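Local coordinates for type III restriction-modification enzyme EcoP15I Mod subunit (Escherichia coli, PDB 4ZCF), which methylates one adenine of the asymmetric DNA site 5'-CAGCAG-3' using S-adenosyl-L-methionine and joins the Res subunit for DNA restriction, at residues K75-D81 / V509-D515. Sequence-based numbering, arbitrary orientation.
Sequences KTLLAED and VYQLMPD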
loop_
_atom_site.group_PDB
_atom_site.type_symbol
_atom_site.label_atom_id
_atom_site.label_comp_id
_atom_site.label_asym_id
_atom_site.label_seq_id
_atom_site.Cartn_x
_atom_site.Cartn_y
_atom_site.Cartn_z
ATOM N N LYS A 75 -24.237 14.554 -3.250
ATOM C CA LYS A 75 -25.651 14.946 -3.155
ATOM C C LYS A 75 -25.765 16.267 -2.334
ATOM O O LYS A 75 -26.876 16.694 -2.007
ATOM C CB LYS A 75 -26.371 13.850 -2.325
ATOM C CG LYS A 75 -27.290 12.890 -3.064
ATOM C CD LYS A 75 -27.943 11.950 -2.042
ATOM C CE LYS A 75 -29.014 11.058 -2.627
ATOM N NZ LYS A 75 -29.507 10.054 -1.640
ATOM N N THR A 76 -24.620 16.848 -1.923
ATOM C CA THR A 76 -24.570 18.008 -1.041
ATOM C C THR A 76 -23.687 19.135 -1.570
ATOM O O THR A 76 -23.040 19.019 -2.614
ATOM C CB THR A 76 -24.020 17.559 0.345
ATOM O OG1 THR A 76 -22.767 16.886 0.181
ATOM C CG2 THR A 76 -24.977 16.685 1.131
ATOM N N LEU A 77 -23.663 20.240 -0.816
ATOM C CA LEU A 77 -22.802 21.389 -1.030
ATOM C C LEU A 77 -22.012 21.606 0.287
ATOM O O LEU A 77 -22.329 21.012 1.318
ATOM C CB LEU A 77 -23.608 22.660 -1.382
ATOM C CG LEU A 77 -24.650 22.631 -2.513
ATOM C CD1 LEU A 77 -25.223 24.023 -2.732
ATOM C CD2 LEU A 77 -24.052 22.141 -3.844
ATOM N N LEU A 78 -21.031 22.496 0.249
ATOM C CA LEU A 78 -20.213 22.854 1.395
ATOM C C LEU A 78 -20.310 24.358 1.670
ATOM O O LEU A 78 -20.406 25.164 0.746
ATOM C CB LEU A 78 -18.739 22.444 1.180
ATOM C CG LEU A 78 -17.876 22.391 2.454
ATOM C CD1 LEU A 78 -18.084 21.096 3.195
ATOM C CD2 LEU A 78 -16.432 22.631 2.148
ATOM N N ALA A 79 -20.304 24.717 2.951
ATOM C CA ALA A 79 -20.333 26.093 3.404
ATOM C C ALA A 79 -19.529 26.194 4.672
ATOM O O ALA A 79 -19.331 25.192 5.357
ATOM C CB ALA A 79 -21.757 26.552 3.646
ATOM N N GLU A 80 -19.076 27.421 4.976
ATOM C CA GLU A 80 -18.289 27.816 6.140
ATOM C C GLU A 80 -19.160 28.068 7.332
ATOM O O GLU A 80 -20.327 28.416 7.177
ATOM C CB GLU A 80 -17.661 29.187 5.869
ATOM C CG GLU A 80 -16.565 29.239 4.845
ATOM C CD GLU A 80 -15.852 30.570 4.898
ATOM O OE1 GLU A 80 -14.917 30.718 5.717
ATOM O OE2 GLU A 80 -16.266 31.483 4.148
ATOM N N ASP A 81 -18.553 28.028 8.528
ATOM C CA ASP A 81 -19.183 28.511 9.751
ATOM C C ASP A 81 -18.604 29.917 9.787
ATOM O O ASP A 81 -17.466 30.094 10.243
ATOM C CB ASP A 81 -18.766 27.722 11.009
ATOM C CG ASP A 81 -19.508 28.147 12.268
ATOM O OD1 ASP A 81 -19.689 29.365 12.472
ATOM O OD2 ASP A 81 -19.904 27.265 13.043
ATOM N N VAL A 509 -13.905 26.113 10.274
ATOM C CA VAL A 509 -15.024 25.157 10.283
ATOM C C VAL A 509 -15.756 25.243 8.927
ATOM O O VAL A 509 -15.908 26.327 8.367
ATOM C CB VAL A 509 -15.983 25.304 11.512
ATOM C CG1 VAL A 509 -17.153 24.321 11.453
ATOM C CG2 VAL A 509 -15.228 25.119 12.819
ATOM N N TYR A 510 -16.131 24.075 8.397
ATOM C CA TYR A 510 -16.874 23.848 7.169
ATOM C C TYR A 510 -17.883 22.778 7.469
ATOM O O TYR A 510 -17.659 21.976 8.376
ATOM C CB TYR A 510 -15.943 23.403 6.039
ATOM C CG TYR A 510 -15.209 24.560 5.421
ATOM C CD1 TYR A 510 -15.773 25.293 4.388
ATOM C CD2 TYR A 510 -13.987 24.983 5.929
ATOM C CE1 TYR A 510 -15.112 26.389 3.835
ATOM C CE2 TYR A 510 -13.326 26.093 5.398
ATOM C CZ TYR A 510 -13.904 26.807 4.371
ATOM O OH TYR A 510 -13.234 27.871 3.823
ATOM N N GLN A 511 -19.013 22.802 6.767
ATOM C CA GLN A 511 -20.105 21.846 6.959
ATOM C C GLN A 511 -20.834 21.503 5.664
ATOM O O GLN A 511 -20.888 22.320 4.744
ATOM C CB GLN A 511 -21.105 22.363 8.007
ATOM C CG GLN A 511 -21.672 23.756 7.710
ATOM C CD GLN A 511 -22.304 24.320 8.940
ATOM O OE1 GLN A 511 -23.393 23.909 9.359
ATOM N NE2 GLN A 511 -21.594 25.228 9.590
ATOM N N LEU A 512 -21.406 20.297 5.604
ATOM C CA LEU A 512 -22.194 19.884 4.448
ATOM C C LEU A 512 -23.556 20.596 4.482
ATOM O O LEU A 512 -24.164 20.721 5.557
ATOM C CB LEU A 512 -22.408 18.359 4.412
ATOM C CG LEU A 512 -21.238 17.467 4.078
ATOM C CD1 LEU A 512 -21.656 16.035 4.176
ATOM C CD2 LEU A 512 -20.652 17.781 2.702
ATOM N N MET A 513 -24.035 21.042 3.303
ATOM C CA MET A 513 -25.337 21.745 3.169
ATOM C C MET A 513 -26.233 21.010 2.202
ATOM O O MET A 513 -25.709 20.468 1.218
ATOM C CB MET A 513 -25.157 23.187 2.635
ATOM C CG MET A 513 -24.283 24.056 3.492
ATOM S SD MET A 513 -24.982 24.474 5.109
ATOM C CE MET A 513 -26.044 25.829 4.667
ATOM N N PRO A 514 -27.585 21.053 2.408
ATOM C CA PRO A 514 -28.506 20.426 1.428
ATOM C C PRO A 514 -28.373 21.108 0.072
ATOM O O PRO A 514 -28.125 22.314 0.060
ATOM C CB PRO A 514 -29.896 20.649 2.041
ATOM C CG PRO A 514 -29.739 21.720 3.043
ATOM C CD PRO A 514 -28.332 21.647 3.543
ATOM N N ASP A 515 -28.424 20.348 -1.050
ATOM C CA ASP A 515 -28.253 20.936 -2.394
ATOM C C ASP A 515 -29.520 21.656 -2.883
ATOM O O ASP A 515 -30.284 21.080 -3.659
ATOM C CB ASP A 515 -27.762 19.878 -3.412
ATOM C CG ASP A 515 -27.499 20.358 -4.842
ATOM O OD1 ASP A 515 -27.676 21.574 -5.116
ATOM O OD2 ASP A 515 -27.115 19.524 -5.680
#
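Start with the backbone ladder: strands 76-80 and 509-514 run antiparallel. Leu77 N and Met513 O (2.9 Å), Met513 N and Leu77 O (2.6 Å), Ala79 N and Gln511 O (3.0 Å), and Gln511 N and Ala79 O (2.8 Å) make two hydrogen-bonded pairs, and Asp81 N reaches Val509 O at 3.1 Å. Side chains then alternate between faces. On one, Leu78 (chi1 t, chi2 p) spreads its methyls along the partner strand: CD2 lies 3.5 Å from Tyr510 CD1, CD1 4.2 Å from Leu512 CD2. Tyr510, chi1 m, also takes the aliphatic part of Glu80, whose CG sits 3.4 Å from its CE1; the carboxylate goes on to Asn85 and Lys82. On the other face, chi1 near -60° sets Met513 CG 3.6 Å from Ala79 CB, while the rest of the side chain, m at chi2 and chi3, leads away from 76-80. Helix 539-552 touches Leu77, Ala79 and Met513. Asp81 N-caps helix 82-86, OD1 accepting from His84 N. With 76-80 as the outermost strand, added antiparallel to 509-514, which is hydrogen-bonded parallel to 96-99, this is one end of the mixed, Rossmann-like sheet of the methyltransferase domain, where a late strand is sandwiched between two early ones.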